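Local atomic coordinates of pyrethroid hydrolase (Sphingobium faniae, PDB entry 5Y5R), a protein that hydrolyses the ester bond of pyrethroid insecticides such as permethrin and cypermethrin, releasing an alcohol and a cyclopropanecarboxylic acid. Residues 32-41 and 56-67. Sequence-based numbering, arbitrary orientation.
Sequences RVHAPDLTGH and HYTRPVADILAR
Tyr57 OH is gripped by two groups. His41 NE2 lies 2.7 Å from Tyr57 OH, near the plane of the phenol ring, and either of the two could donate; Gln174 NE2 is the second partner. The contact belongs to the alpha/beta-hydrolase fold. Edge strand 32-34 of the parallel sheet runs on into a loop, and residues 56-67 lie along both. The Tyr57 ring stands with CG anti to the backbone N (chi1 -164°), which carries the hydroxyl up to His41. Leu38 crosses this ring at about a right angle. Its CB sits over one face, offset toward the rim, and Leu38 CD1 is 3.5 Å from Tyr57 CE2. Replacing Tyr57 by an alanine would probably leave His41 NE2 without its hydroxyl mate and uncover the side of Leu38 that now packs on the ring.

Thr39 ties the loop to the end of helix 54-57. Thr39 N bonds to Tyr57 O (3.3 Å) nearly straight, at 176°, on a lone pair in the carbonyl plane. Thr39 OG1 donates to His56 O at 2.8 Å, tilted from that carbonyl plane. Its CG2 lies over one face of the His56 imidazole in a CH-pi contact. Thr39 is the second residue of the type II turn from Leu38 to His41, which brings His41 round to Tyr57.

Farther along, the packing is mostly apolar. Pro36 CG touches both Val61 CG2 and Ile64 CD1. Pro60 CG lies against Asp37 O. On the strand, His34 NE2 bonds to Asp5. Ile64 covers one face of the His34 ring: its CG2 sits 3.4 Å from the ring centroid, directly on the normal, while its CD1 reaches to 3.5 Å from His34 CB.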
loop_
_atom_site.group_PDB
_atom_site.type_symbol
_atom_site.label_atom_id
_atom_site.label_comp_id
_atom_site.label_asym_id
_atom_site.label_seq_id
_atom_site.Cartn_x
_atom_site.Cartn_y
_atom_site.Cartn_z
ATOM N N ARG A 32 -2.075 0.779 -19.066
ATOM C CA ARG A 32 -2.342 2.112 -18.582
ATOM C C ARG A 32 -2.127 2.111 -17.077
ATOM O O ARG A 32 -2.632 1.233 -16.376
ATOM C CB ARG A 32 -3.757 2.543 -18.945
ATOM C CG ARG A 32 -4.029 3.952 -18.501
ATOM C CD ARG A 32 -4.876 4.672 -19.479
ATOM N NE ARG A 32 -6.029 5.288 -18.833
ATOM C CZ ARG A 32 -6.877 6.093 -19.459
ATOM N NH1 ARG A 32 -6.687 6.384 -20.735
ATOM N NH2 ARG A 32 -7.914 6.603 -18.819
ATOM N N VAL A 33 -1.353 3.060 -16.583
ATOM C CA VAL A 33 -0.891 3.010 -15.203
ATOM C C VAL A 33 -1.328 4.279 -14.484
ATOM O O VAL A 33 -1.237 5.381 -15.033
ATOM C CB VAL A 33 0.633 2.809 -15.142
ATOM C CG1 VAL A 33 1.097 2.687 -13.709
ATOM C CG2 VAL A 33 1.010 1.561 -15.936
ATOM N N HIS A 34 -1.830 4.111 -13.262
ATOM C CA HIS A 34 -2.319 5.197 -12.429
ATOM C C HIS A 34 -1.588 5.146 -11.088
ATOM O O HIS A 34 -1.213 4.060 -10.619
ATOM C CB HIS A 34 -3.835 5.072 -12.220
ATOM C CG HIS A 34 -4.637 4.919 -13.482
ATOM N ND1 HIS A 34 -5.203 5.991 -14.146
ATOM C CD2 HIS A 34 -4.966 3.819 -14.204
ATOM C CE1 HIS A 34 -5.853 5.555 -15.211
ATOM N NE2 HIS A 34 -5.720 4.242 -15.275
ATOM N N ALA A 35 -1.232 6.316 -10.553
ATOM C CA ALA A 35 -0.674 6.425 -9.202
ATOM C C ALA A 35 -1.274 7.649 -8.510
ATOM O O ALA A 35 -0.606 8.666 -8.321
ATOM C CB ALA A 35 0.858 6.482 -9.252
ATOM N N PRO A 36 -2.538 7.573 -8.121
ATOM C CA PRO A 36 -3.247 8.748 -7.606
ATOM C C PRO A 36 -2.900 9.066 -6.163
ATOM O O PRO A 36 -2.414 8.223 -5.414
ATOM C CB PRO A 36 -4.720 8.347 -7.720
ATOM C CG PRO A 36 -4.682 6.817 -7.550
ATOM C CD PRO A 36 -3.396 6.366 -8.182
ATOM N N ASP A 37 -3.072 10.339 -5.813
ATOM C CA ASP A 37 -3.132 10.744 -4.412
ATOM C C ASP A 37 -4.455 10.292 -3.785
ATOM O O ASP A 37 -5.534 10.577 -4.308
ATOM C CB ASP A 37 -2.998 12.264 -4.313
ATOM C CG ASP A 37 -1.613 12.778 -4.679
ATOM O OD1 ASP A 37 -0.616 12.003 -4.682
ATOM O OD2 ASP A 37 -1.526 13.980 -5.019
ATOM N N LEU A 38 -4.394 9.597 -2.654
ATOM C CA LEU A 38 -5.648 9.358 -1.963
ATOM C C LEU A 38 -6.127 10.686 -1.356
ATOM O O LEU A 38 -5.463 11.715 -1.466
ATOM C CB LEU A 38 -5.494 8.234 -0.921
ATOM C CG LEU A 38 -5.252 6.811 -1.469
ATOM C CD1 LEU A 38 -5.225 5.718 -0.379
ATOM C CD2 LEU A 38 -6.328 6.453 -2.434
ATOM N N THR A 39 -7.345 10.683 -0.832
ATOM C CA THR A 39 -7.912 11.900 -0.271
ATOM C C THR A 39 -7.074 12.372 0.908
ATOM O O THR A 39 -6.615 11.566 1.724
ATOM C CB THR A 39 -9.361 11.654 0.139
ATOM O OG1 THR A 39 -10.104 11.277 -1.024
ATOM C CG2 THR A 39 -9.984 12.883 0.776
ATOM N N GLY A 40 -6.805 13.681 0.951
ATOM C CA GLY A 40 -5.955 14.267 1.968
ATOM C C GLY A 40 -4.485 14.246 1.629
ATOM O O GLY A 40 -3.672 14.727 2.422
ATOM N N HIS A 41 -4.103 13.664 0.498
ATOM C CA HIS A 41 -2.695 13.529 0.160
ATOM C C HIS A 41 -2.248 14.508 -0.919
ATOM O O HIS A 41 -1.146 14.358 -1.465
ATOM C CB HIS A 41 -2.405 12.070 -0.240
ATOM C CG HIS A 41 -2.445 11.122 0.918
ATOM N ND1 HIS A 41 -1.306 10.661 1.542
ATOM C CD2 HIS A 41 -3.484 10.644 1.638
ATOM C CE1 HIS A 41 -1.644 9.897 2.565
ATOM N NE2 HIS A 41 -2.958 9.866 2.642
ATOM N N HIS A 56 -14.589 7.643 1.329
ATOM C CA HIS A 56 -14.052 8.954 0.985
ATOM C C HIS A 56 -12.565 8.888 0.682
ATOM O O HIS A 56 -12.094 9.495 -0.285
ATOM C CB HIS A 56 -14.291 9.926 2.137
ATOM C CG HIS A 56 -13.885 11.330 1.824
ATOM N ND1 HIS A 56 -13.513 12.227 2.802
ATOM C CD2 HIS A 56 -13.802 11.995 0.648
ATOM C CE1 HIS A 56 -13.211 13.385 2.241
ATOM N NE2 HIS A 56 -13.379 13.270 0.934
ATOM N N TYR A 57 -11.803 8.209 1.557
ATOM C CA TYR A 57 -10.355 8.085 1.383
ATOM C C TYR A 57 -10.013 7.453 0.034
ATOM O O TYR A 57 -9.078 7.893 -0.641
ATOM C CB TYR A 57 -9.764 7.236 2.532
ATOM C CG TYR A 57 -8.254 7.311 2.719
ATOM C CD1 TYR A 57 -7.622 8.533 2.926
ATOM C CD2 TYR A 57 -7.465 6.157 2.768
ATOM C CE1 TYR A 57 -6.271 8.614 3.095
ATOM C CE2 TYR A 57 -6.080 6.247 2.958
ATOM C CZ TYR A 57 -5.499 7.473 3.101
ATOM O OH TYR A 57 -4.136 7.570 3.322
ATOM N N THR A 58 -10.757 6.422 -0.372
ATOM C CA THR A 58 -10.403 5.629 -1.542
ATOM C C THR A 58 -11.097 6.117 -2.810
ATOM O O THR A 58 -10.976 5.477 -3.866
ATOM C CB THR A 58 -10.742 4.152 -1.305
ATOM O OG1 THR A 58 -12.085 3.997 -0.817
ATOM C CG2 THR A 58 -9.818 3.592 -0.240
ATOM N N ARG A 59 -11.779 7.258 -2.744
ATOM C CA ARG A 59 -12.628 7.660 -3.862
ATOM C C ARG A 59 -11.842 8.048 -5.115
ATOM O O ARG A 59 -12.317 7.781 -6.228
ATOM C CB ARG A 59 -13.552 8.809 -3.413
ATOM C CG ARG A 59 -14.648 9.194 -4.409
ATOM C CD ARG A 59 -15.849 9.789 -3.683
ATOM N NE ARG A 59 -15.627 11.093 -3.058
ATOM C CZ ARG A 59 -16.351 11.546 -2.033
ATOM N NH1 ARG A 59 -17.314 10.779 -1.503
ATOM N NH2 ARG A 59 -16.103 12.749 -1.520
ATOM N N PRO A 60 -10.628 8.596 -5.009
ATOM C CA PRO A 60 -9.837 8.781 -6.233
ATOM C C PRO A 60 -9.574 7.501 -7.011
ATOM O O PRO A 60 -9.408 7.571 -8.227
ATOM C CB PRO A 60 -8.541 9.418 -5.722
ATOM C CG PRO A 60 -8.944 10.143 -4.501
ATOM C CD PRO A 60 -10.057 9.364 -3.882
ATOM N N VAL A 61 -9.487 6.343 -6.357
ATOM C CA VAL A 61 -9.315 5.095 -7.097
ATOM C C VAL A 61 -10.635 4.614 -7.665
ATOM O O VAL A 61 -10.703 4.204 -8.829
ATOM C CB VAL A 61 -8.689 4.027 -6.194
ATOM C CG1 VAL A 61 -8.695 2.664 -6.898
ATOM C CG2 VAL A 61 -7.299 4.472 -5.777
ATOM N N ALA A 62 -11.711 4.716 -6.879
ATOM C CA ALA A 62 -13.015 4.308 -7.379
ATOM C C ALA A 62 -13.346 5.085 -8.643
ATOM O O ALA A 62 -13.928 4.533 -9.585
ATOM C CB ALA A 62 -14.091 4.520 -6.312
ATOM N N ASP A 63 -12.952 6.367 -8.680
ATOM C CA ASP A 63 -13.088 7.174 -9.889
ATOM C C ASP A 63 -12.334 6.559 -11.067
ATOM O O ASP A 63 -12.867 6.489 -12.178
ATOM C CB ASP A 63 -12.576 8.595 -9.653
ATOM C CG ASP A 63 -13.321 9.342 -8.544
ATOM O OD1 ASP A 63 -14.481 8.991 -8.220
ATOM O OD2 ASP A 63 -12.742 10.324 -8.024
ATOM N N ILE A 64 -11.080 6.136 -10.853
ATOM C CA ILE A 64 -10.292 5.591 -11.957
ATOM C C ILE A 64 -10.916 4.291 -12.440
ATOM O O ILE A 64 -11.145 4.098 -13.639
ATOM C CB ILE A 64 -8.827 5.359 -11.537
ATOM C CG1 ILE A 64 -8.067 6.672 -11.348
ATOM C CG2 ILE A 64 -8.082 4.524 -12.639
ATOM C CD1 ILE A 64 -6.679 6.464 -10.802
ATOM N N LEU A 65 -11.256 3.409 -11.495
ATOM C CA LEU A 65 -11.874 2.131 -11.828
ATOM C C LEU A 65 -13.177 2.327 -12.592
ATOM O O LEU A 65 -13.572 1.466 -13.388
ATOM C CB LEU A 65 -12.136 1.312 -10.557
ATOM C CG LEU A 65 -10.988 0.743 -9.718
ATOM C CD1 LEU A 65 -11.452 0.245 -8.316
ATOM C CD2 LEU A 65 -10.347 -0.365 -10.477
ATOM N N ALA A 66 -13.866 3.438 -12.339
ATOM C CA ALA A 66 -15.123 3.721 -13.011
ATOM C C ALA A 66 -14.935 3.835 -14.518
ATOM O O ALA A 66 -15.752 3.320 -15.292
ATOM C CB ALA A 66 -15.716 5.015 -12.451
ATOM N N ARG A 67 -13.874 4.508 -14.956
ATOM C CA ARG A 67 -13.680 4.794 -16.372
ATOM C C ARG A 67 -12.684 3.854 -17.033
ATOM O O ARG A 67 -12.298 4.087 -18.181
ATOM C CB ARG A 67 -13.242 6.246 -16.560
ATOM C CG ARG A 67 -12.368 6.752 -15.429
ATOM C CD ARG A 67 -11.762 8.129 -15.759
ATOM N NE ARG A 67 -10.380 8.057 -16.213
ATOM C CZ ARG A 67 -9.850 8.908 -17.094
ATOM N NH1 ARG A 67 -8.589 8.796 -17.462
ATOM N NH2 ARG A 67 -10.583 9.863 -17.645
#